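Side-chain contacts in protein 1d10 (Caenorhabditis elegans, PDB 1T9F), which is of unknown function but, as an SDF2-like protein built of MIR repeats, probably works in the secretory pathway: residues L13-A18 with E130-R135; R76-T81 with G106-S111. All coordinates share one frame; numbering follows the deposited sequence.

Contact 1. Residues L13-A18 with E130-R135; sequences LKFINA and EQFKLR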
ATOM      1  N   LEU A  13       5.435  -8.775   3.868  1.00 19.71           N
ATOM      2  CA  LEU A  13       5.945  -7.830   4.850  1.00 25.12           C
ATOM      3  C   LEU A  13       4.941  -6.765   5.265  1.00 18.61           C
ATOM      4  O   LEU A  13       3.810  -6.741   4.782  1.00 17.80           O
ATOM      5  CB  LEU A  13       7.213  -7.182   4.290  1.00 38.48           C
ATOM      6  CG  LEU A  13       7.153  -6.906   2.788  1.00 38.83           C
ATOM      7  CD1 LEU A  13       6.235  -5.744   2.544  1.00 39.95           C
ATOM      8  CD2 LEU A  13       8.533  -6.616   2.232  1.00 44.74           C
ATOM      9  N   LYS A  14       5.365  -5.901   6.182  1.00 14.81           N
ATOM     10  CA  LYS A  14       4.538  -4.809   6.678  1.00 18.14           C
ATOM     11  C   LYS A  14       5.067  -3.498   6.114  1.00 16.97           C
ATOM     12  O   LYS A  14       6.276  -3.337   5.941  1.00 20.25           O
ATOM     13  CB  LYS A  14       4.598  -4.740   8.206  1.00 17.22           C
ATOM     14  CG  LYS A  14       4.120  -5.985   8.922  1.00 26.26           C
ATOM     15  CD  LYS A  14       4.646  -5.991  10.354  1.00 33.27           C
ATOM     16  CE  LYS A  14       4.287  -7.271  11.076  1.00 51.37           C
ATOM     17  NZ  LYS A  14       5.184  -7.497  12.253  1.00 62.26           N
ATOM     18  N   PHE A  15       4.159  -2.571   5.823  1.00 18.51           N
ATOM     19  CA  PHE A  15       4.522  -1.258   5.309  1.00 17.35           C
ATOM     20  C   PHE A  15       4.263  -0.254   6.423  1.00 25.06           C
ATOM     21  O   PHE A  15       3.115  -0.003   6.791  1.00 20.95           O
ATOM     22  CB  PHE A  15       3.685  -0.902   4.076  1.00 16.74           C
ATOM     23  CG  PHE A  15       4.051  -1.696   2.849  1.00 22.57           C
ATOM     24  CD1 PHE A  15       3.644  -3.018   2.709  1.00 31.37           C
ATOM     25  CD2 PHE A  15       4.852  -1.137   1.861  1.00 30.93           C
ATOM     26  CE1 PHE A  15       4.036  -3.771   1.610  1.00 29.22           C
ATOM     27  CE2 PHE A  15       5.254  -1.881   0.755  1.00 27.96           C
ATOM     28  CZ  PHE A  15       4.847  -3.200   0.630  1.00 27.78           C
ATOM     29  N   ILE A  16       5.337   0.320   6.956  1.00 20.74           N
ATOM     30  CA  ILE A  16       5.229   1.277   8.052  1.00 21.08           C
ATOM     31  C   ILE A  16       5.367   2.725   7.579  1.00 21.63           C
ATOM     32  O   ILE A  16       6.293   3.060   6.838  1.00 20.71           O
ATOM     33  CB  ILE A  16       6.320   1.001   9.113  1.00 16.30           C
ATOM     34  CG1 ILE A  16       6.175  -0.432   9.637  1.00 25.64           C
ATOM     35  CG2 ILE A  16       6.220   2.018  10.257  1.00 19.77           C
ATOM     36  CD1 ILE A  16       7.221  -0.803  10.655  1.00 41.55           C
ATOM     37  N   ASN A  17       4.453   3.589   8.003  1.00 16.26           N
ATOM     38  CA  ASN A  17       4.558   4.981   7.592  1.00 16.95           C
ATOM     39  C   ASN A  17       5.695   5.630   8.369  1.00 19.05           C
ATOM     40  O   ASN A  17       5.678   5.694   9.602  1.00 21.03           O
ATOM     41  CB  ASN A  17       3.239   5.717   7.819  1.00 16.89           C
ATOM     42  CG  ASN A  17       3.247   7.103   7.209  1.00 14.38           C
ATOM     43  OD1 ASN A  17       3.660   8.065   7.843  1.00 18.19           O
ATOM     44  ND2 ASN A  17       2.802   7.206   5.965  1.00 19.52           N
ATOM     45  N   ALA A  18       6.699   6.088   7.629  1.00 29.08           N
ATOM     46  CA  ALA A  18       7.892   6.704   8.203  1.00 22.33           C
ATOM     47  C   ALA A  18       7.684   7.750   9.294  1.00 27.07           C
ATOM     48  O   ALA A  18       8.297   7.676  10.359  1.00 28.70           O
ATOM     49  CB  ALA A  18       8.736   7.307   7.086  1.00 26.81           C
ATOM     50  N   GLU A 130      15.638   1.246   3.101  1.00 37.15           N
ATOM     51  CA  GLU A 130      15.388   2.594   2.630  1.00 35.84           C
ATOM     52  C   GLU A 130      13.926   2.985   2.697  1.00 35.39           C
ATOM     53  O   GLU A 130      13.040   2.133   2.795  1.00 30.63           O
ATOM     54  CB  GLU A 130      15.898   2.745   1.198  1.00 39.34           C
ATOM     55  CG  GLU A 130      14.990   2.143   0.145  1.00 54.82           C
ATOM     56  CD  GLU A 130      15.685   1.989  -1.192  1.00 63.46           C
ATOM     57  OE1 GLU A 130      16.401   0.982  -1.371  1.00 60.83           O
ATOM     58  OE2 GLU A 130      15.528   2.878  -2.058  1.00 64.54           O
ATOM     59  N   GLN A 131      13.678   4.288   2.666  1.00 31.44           N
ATOM     60  CA  GLN A 131      12.318   4.771   2.682  1.00 30.28           C
ATOM     61  C   GLN A 131      11.930   4.807   1.218  1.00 32.33           C
ATOM     62  O   GLN A 131      12.798   4.809   0.343  1.00 33.78           O
ATOM     63  CB  GLN A 131      12.228   6.169   3.294  1.00 30.18           C
ATOM     64  CG  GLN A 131      12.754   6.249   4.710  1.00 28.97           C
ATOM     65  CD  GLN A 131      12.057   7.307   5.537  1.00 22.83           C
ATOM     66  OE1 GLN A 131      11.644   8.343   5.023  1.00 30.20           O
ATOM     67  NE2 GLN A 131      11.930   7.053   6.833  1.00 31.81           N
ATOM     68  N   PHE A 132      10.633   4.829   0.947  1.00 20.93           N
ATOM     69  CA  PHE A 132      10.166   4.842  -0.422  1.00 24.48           C
ATOM     70  C   PHE A 132       8.759   5.395  -0.497  1.00 24.54           C
ATOM     71  O   PHE A 132       8.101   5.593   0.523  1.00 23.90           O
ATOM     72  CB  PHE A 132      10.168   3.412  -0.985  1.00 24.29           C
ATOM     73  CG  PHE A 132       9.233   2.465  -0.259  1.00 21.96           C
ATOM     74  CD1 PHE A 132       9.624   1.841   0.925  1.00 31.49           C
ATOM     75  CD2 PHE A 132       7.949   2.225  -0.744  1.00 21.17           C
ATOM     76  CE1 PHE A 132       8.743   0.989   1.619  1.00 23.83           C
ATOM     77  CE2 PHE A 132       7.067   1.380  -0.059  1.00 17.41           C
ATOM     78  CZ  PHE A 132       7.463   0.764   1.121  1.00 16.57           C
ATOM     79  N   LYS A 133       8.312   5.663  -1.715  1.00 20.08           N
ATOM     80  CA  LYS A 133       6.958   6.126  -1.933  1.00 21.94           C
ATOM     81  C   LYS A 133       6.347   5.137  -2.917  1.00 21.91           C
ATOM     82  O   LYS A 133       7.064   4.352  -3.552  1.00 22.08           O
ATOM     83  CB  LYS A 133       6.944   7.537  -2.525  1.00 33.16           C
ATOM     84  CG  LYS A 133       7.375   8.614  -1.548  1.00 25.45           C
ATOM     85  CD  LYS A 133       7.460   9.968  -2.215  1.00 41.56           C
ATOM     86  CE  LYS A 133       8.875  10.263  -2.705  1.00 47.49           C
ATOM     87  NZ  LYS A 133       9.835  10.441  -1.574  1.00 48.62           N
ATOM     88  N   LEU A 134       5.028   5.153  -3.024  1.00 15.13           N
ATOM     89  CA  LEU A 134       4.330   4.281  -3.953  1.00 17.30           C
ATOM     90  C   LEU A 134       3.394   5.166  -4.737  1.00 13.83           C
ATOM     91  O   LEU A 134       2.483   5.775  -4.179  1.00 22.19           O
ATOM     92  CB  LEU A 134       3.527   3.203  -3.219  1.00 16.98           C
ATOM     93  CG  LEU A 134       4.289   2.020  -2.623  1.00 20.49           C
ATOM     94  CD1 LEU A 134       3.290   1.114  -1.894  1.00 20.54           C
ATOM     95  CD2 LEU A 134       5.009   1.238  -3.717  1.00 19.18           C
ATOM     96  N   ARG A 135       3.619   5.235  -6.040  1.00 14.51           N
ATOM     97  CA  ARG A 135       2.795   6.073  -6.888  1.00 18.83           C
ATOM     98  C   ARG A 135       1.861   5.234  -7.747  1.00 17.50           C
ATOM     99  O   ARG A 135       2.313   4.398  -8.526  1.00 18.72           O
ATOM    100  CB  ARG A 135       3.699   6.933  -7.775  1.00 21.15           C
ATOM    101  CG  ARG A 135       3.010   8.124  -8.394  1.00 23.17           C
ATOM    102  CD  ARG A 135       4.008   8.992  -9.179  1.00 24.51           C
ATOM    103  NE  ARG A 135       3.405  10.255  -9.589  1.00 26.09           N
ATOM    104  CZ  ARG A 135       4.053  11.222 -10.237  1.00 30.30           C
ATOM    105  NH1 ARG A 135       5.332  11.075 -10.557  1.00 21.54           N
ATOM    106  NH2 ARG A 135       3.422  12.341 -10.553  1.00 24.59           N
TER
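Phe-15 and Phe-132 meet rim against rim, with CD2 of Phe-15 only 3.3 Å from CZ of Phe-132. The ring planes are turned 75° against each other, but with centroids 5.8 Å apart neither ring lies over the face of its partner, so the pair is not a T-shaped stack. Each ring presents its edge: Phe-15 offers the CD2-CE2 side, and Phe-132 answers with CZ and CE2. A second close approach, 3.5 Å between CE2 of Phe-15 and CZ of Phe-132, shows that CZ rests against a whole bond and not against one corner. Torsions account for this reach. The CB of Phe-132 does not aim at segment 13-18, but a chi1 of 63° sets CG between backbone N and carbonyl carbon, and the ring then extends far enough for CZ to make the contact. Phe-15 needs no such detour, since its CB already points across. These residues face the interior of the six-stranded antiparallel barrel of a beta-trefoil, the fold of MIR domains. The touching parts, residues 15-18 and 131-134, run 122° apart end to end, and the segments share no hydrogen bond; strand 172-175 stands between their strands in barrel order, and its Trp-172 and Val-174 touch Phe-132. Trp-126 packs on both rings, edge-to-face with that of Phe-132. Leu-134, two residues further along the strand, points its CB inward as well and brings CD1 to 4.5 Å from CE2 of Phe-15, obliquely to the ring. The other end is more open: Gln-131 is exposed and Ala-18 partly so. The methyl of Ala-18 sits against the amide of Gln-131, CB to NE2 3.2 Å and CB to OE1 3.7 Å, a van der Waals touch reached by an extended glutamine chain.

Contact 2. Residues R76-T81 with G106-S111; sequences RLKHLT and GSEAES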
ATOM      1  N   ARG A  76       2.168  -4.991  -7.340  1.00 17.95           N
ATOM      2  CA  ARG A  76       0.814  -5.079  -6.839  1.00 15.08           C
ATOM      3  C   ARG A  76       1.005  -5.552  -5.402  1.00 13.78           C
ATOM      4  O   ARG A  76       1.968  -6.260  -5.103  1.00 17.71           O
ATOM      5  CB  ARG A  76      -0.007  -6.094  -7.641  1.00 16.03           C
ATOM      6  CG  ARG A  76      -0.606  -5.529  -8.935  1.00 17.90           C
ATOM      7  CD  ARG A  76      -1.448  -6.579  -9.649  1.00 18.32           C
ATOM      8  NE  ARG A  76      -0.616  -7.699 -10.066  1.00 18.88           N
ATOM      9  CZ  ARG A  76      -1.069  -8.908 -10.381  1.00 23.43           C
ATOM     10  NH1 ARG A  76      -2.368  -9.168 -10.330  1.00 19.98           N
ATOM     11  NH2 ARG A  76      -0.214  -9.864 -10.731  1.00 14.71           N
ATOM     12  N   LEU A  77       0.114  -5.145  -4.506  1.00 15.59           N
ATOM     13  CA  LEU A  77       0.227  -5.544  -3.113  1.00 15.09           C
ATOM     14  C   LEU A  77      -1.032  -6.285  -2.687  1.00 12.27           C
ATOM     15  O   LEU A  77      -2.124  -5.718  -2.659  1.00 13.79           O
ATOM     16  CB  LEU A  77       0.444  -4.316  -2.217  1.00 20.55           C
ATOM     17  CG  LEU A  77       1.831  -3.664  -2.276  1.00 25.97           C
ATOM     18  CD1 LEU A  77       1.850  -2.390  -1.430  1.00 23.11           C
ATOM     19  CD2 LEU A  77       2.880  -4.656  -1.760  1.00 18.62           C
ATOM     20  N   LYS A  78      -0.861  -7.560  -2.361  1.00 15.43           N
ATOM     21  CA  LYS A  78      -1.971  -8.405  -1.941  1.00 13.62           C
ATOM     22  C   LYS A  78      -2.158  -8.434  -0.423  1.00 13.33           C
ATOM     23  O   LYS A  78      -1.210  -8.697   0.320  1.00 16.33           O
ATOM     24  CB  LYS A  78      -1.734  -9.827  -2.449  1.00 13.69           C
ATOM     25  CG  LYS A  78      -2.922 -10.762  -2.245  1.00 20.49           C
ATOM     26  CD  LYS A  78      -2.593 -12.149  -2.750  1.00 23.55           C
ATOM     27  CE  LYS A  78      -3.795 -13.068  -2.682  1.00 33.61           C
ATOM     28  NZ  LYS A  78      -3.425 -14.418  -3.158  1.00 29.81           N
ATOM     29  N   HIS A  79      -3.368  -8.140   0.036  1.00 10.64           N
ATOM     30  CA  HIS A  79      -3.656  -8.185   1.462  1.00 15.52           C
ATOM     31  C   HIS A  79      -3.883  -9.667   1.757  1.00 21.16           C
ATOM     32  O   HIS A  79      -4.860 -10.260   1.289  1.00 18.88           O
ATOM     33  CB  HIS A  79      -4.899  -7.363   1.782  1.00 14.29           C
ATOM     34  CG  HIS A  79      -5.225  -7.319   3.238  1.00 22.33           C
ATOM     35  ND1 HIS A  79      -6.405  -7.814   3.751  1.00 17.69           N
ATOM     36  CD2 HIS A  79      -4.525  -6.837   4.295  1.00 15.86           C
ATOM     37  CE1 HIS A  79      -6.421  -7.632   5.062  1.00 24.14           C
ATOM     38  NE2 HIS A  79      -5.291  -7.043   5.417  1.00 18.82           N
ATOM     39  N   LEU A  80      -2.971 -10.259   2.522  1.00 18.40           N
ATOM     40  CA  LEU A  80      -3.019 -11.686   2.815  1.00 22.07           C
ATOM     41  C   LEU A  80      -4.295 -12.277   3.379  1.00 27.89           C
ATOM     42  O   LEU A  80      -4.781 -13.282   2.866  1.00 28.20           O
ATOM     43  CB  LEU A  80      -1.853 -12.082   3.725  1.00 27.86           C
ATOM     44  CG  LEU A  80      -0.488 -12.291   3.065  1.00 37.42           C
ATOM     45  CD1 LEU A  80       0.449 -12.942   4.069  1.00 39.90           C
ATOM     46  CD2 LEU A  80      -0.629 -13.177   1.832  1.00 39.14           C
ATOM     47  N   THR A  81      -4.851 -11.664   4.414  1.00 24.68           N
ATOM     48  CA  THR A  81      -6.050 -12.216   5.029  1.00 33.21           C
ATOM     49  C   THR A  81      -7.347 -12.109   4.234  1.00 36.80           C
ATOM     50  O   THR A  81      -8.282 -12.864   4.500  1.00 36.81           O
ATOM     51  CB  THR A  81      -6.280 -11.615   6.427  1.00 27.30           C
ATOM     52  OG1 THR A  81      -6.495 -10.206   6.314  1.00 22.45           O
ATOM     53  CG2 THR A  81      -5.061 -11.865   7.313  1.00 17.20           C
ATOM     54  N   GLY A 106     -10.855  -6.629  -5.375  1.00 28.18           N
ATOM     55  CA  GLY A 106     -10.810  -7.913  -6.050  1.00 18.74           C
ATOM     56  C   GLY A 106     -10.062  -9.102  -5.491  1.00 19.21           C
ATOM     57  O   GLY A 106     -10.260  -9.497  -4.342  1.00 25.00           O
ATOM     58  N   SER A 107      -9.214  -9.680  -6.340  1.00 15.81           N
ATOM     59  CA  SER A 107      -8.427 -10.871  -6.028  1.00 17.95           C
ATOM     60  C   SER A 107      -7.490 -11.093  -7.208  1.00 11.07           C
ATOM     61  O   SER A 107      -7.453 -10.281  -8.120  1.00 23.18           O
ATOM     62  CB  SER A 107      -9.348 -12.084  -5.910  1.00 36.05           C
ATOM     63  OG  SER A 107      -9.956 -12.350  -7.170  1.00 32.55           O
ATOM     64  N   GLU A 108      -6.753 -12.196  -7.210  1.00 18.71           N
ATOM     65  CA  GLU A 108      -5.847 -12.468  -8.320  1.00 25.35           C
ATOM     66  C   GLU A 108      -6.620 -12.587  -9.631  1.00 32.33           C
ATOM     67  O   GLU A 108      -6.132 -12.194 -10.695  1.00 28.03           O
ATOM     68  CB  GLU A 108      -5.056 -13.754  -8.063  1.00 26.06           C
ATOM     69  CG  GLU A 108      -3.976 -13.590  -7.013  1.00 30.24           C
ATOM     70  CD  GLU A 108      -3.186 -14.852  -6.772  1.00 32.52           C
ATOM     71  OE1 GLU A 108      -2.676 -15.448  -7.748  1.00 36.10           O
ATOM     72  OE2 GLU A 108      -3.064 -15.244  -5.597  1.00 30.08           O
ATOM     73  N   ALA A 109      -7.832 -13.125  -9.543  1.00 34.35           N
ATOM     74  CA  ALA A 109      -8.678 -13.307 -10.715  1.00 31.82           C
ATOM     75  C   ALA A 109      -9.265 -11.996 -11.226  1.00 23.86           C
ATOM     76  O   ALA A 109      -9.362 -11.797 -12.430  1.00 24.55           O
ATOM     77  CB  ALA A 109      -9.808 -14.289 -10.397  1.00 29.10           C
ATOM     78  N   GLU A 110      -9.654 -11.105 -10.319  1.00 21.94           N
ATOM     79  CA  GLU A 110     -10.258  -9.832 -10.717  1.00 23.13           C
ATOM     80  C   GLU A 110      -9.275  -8.672 -10.882  1.00 21.98           C
ATOM     81  O   GLU A 110      -9.658  -7.592 -11.322  1.00 24.31           O
ATOM     82  CB  GLU A 110     -11.302  -9.394  -9.691  1.00 16.36           C
ATOM     83  CG  GLU A 110     -12.404 -10.395  -9.406  1.00 20.95           C
ATOM     84  CD  GLU A 110     -13.133 -10.061  -8.126  1.00 14.22           C
ATOM     85  OE1 GLU A 110     -14.100  -9.274  -8.163  1.00 30.84           O
ATOM     86  OE2 GLU A 110     -12.715 -10.569  -7.066  1.00 30.97           O
ATOM     87  N   SER A 111      -8.025  -8.885 -10.496  1.00 22.32           N
ATOM     88  CA  SER A 111      -7.015  -7.832 -10.565  1.00 27.80           C
ATOM     89  C   SER A 111      -6.888  -7.176 -11.941  1.00 28.32           C
ATOM     90  O   SER A 111      -6.883  -7.860 -12.966  1.00 26.71           O
ATOM     91  CB  SER A 111      -5.658  -8.400 -10.143  1.00 31.02           C
ATOM     92  OG  SER A 111      -4.659  -7.391 -10.129  1.00 27.26           O
TER
HETATM   93  O   HOH W   1      -3.622 -11.724 -10.844  1.00 34.77           O
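The guanidinium of Arg-76 is met by Ser-111 at its edge, not over a face: OG lies 10° out of the plane and accepts from NH1 at 2.9 Å, with an N-H...O angle of 156°. Water 1 is at the edge too, accepting from NH1 at 2.9 Å and donating to Glu-108 O at 2.6 Å, so NH1 is tied to the loop twice. A bend at chi3 (-64°) turns the group into this position, while NE bonds Pro-57 O. Ser-111 OG is also hydrogen-bonded to Asp-115 OD2, which would help fix the hydroxyl. An alanine in place of Arg-76 would remove these bonds, which would probably leave Pro-57 O without its NE donor and the water and Ser-111 OG without a partner on the strand. Further along, the extended Lys-78 forms a salt bridge with Glu-108, whose OE2 receives NZ at 2.6 Å on its anti lone pair; the side chains cross at about a right angle. Segment 106-111 lies in the loop between strands 100-105 and 117-120 and touches strand 74-79 through Arg-76 and Lys-78, beside Phe-56 of strand 53-57 and Phe-85 of strand 85-89, which each touch Lys-78 and Glu-108.

In the fold
Contact 1 is mostly buried and apolar, its aromatic part joining two strands across the barrel interior, with a more exposed Ala-18/Gln-131 touch at one end; contact 2 is partly buried and polar, fastening a loop to a barrel strand through charged and hydroxyl groups and a water. Their centres are 19 Å apart, on opposite sides of the chain's centre, yet strands 12-17, 74-79 and 131-136 belong to the same barrel sheet. Leu-77 makes the connection: its CD2 lies 3.4 Å from CZ of Phe-15, and its CD1 3.8 Å from CD1 of Leu-134. Strand 74-79 therefore sends Leu-77 inward to contact 1, whereas Arg-76 and Lys-78 reach the loop of contact 2.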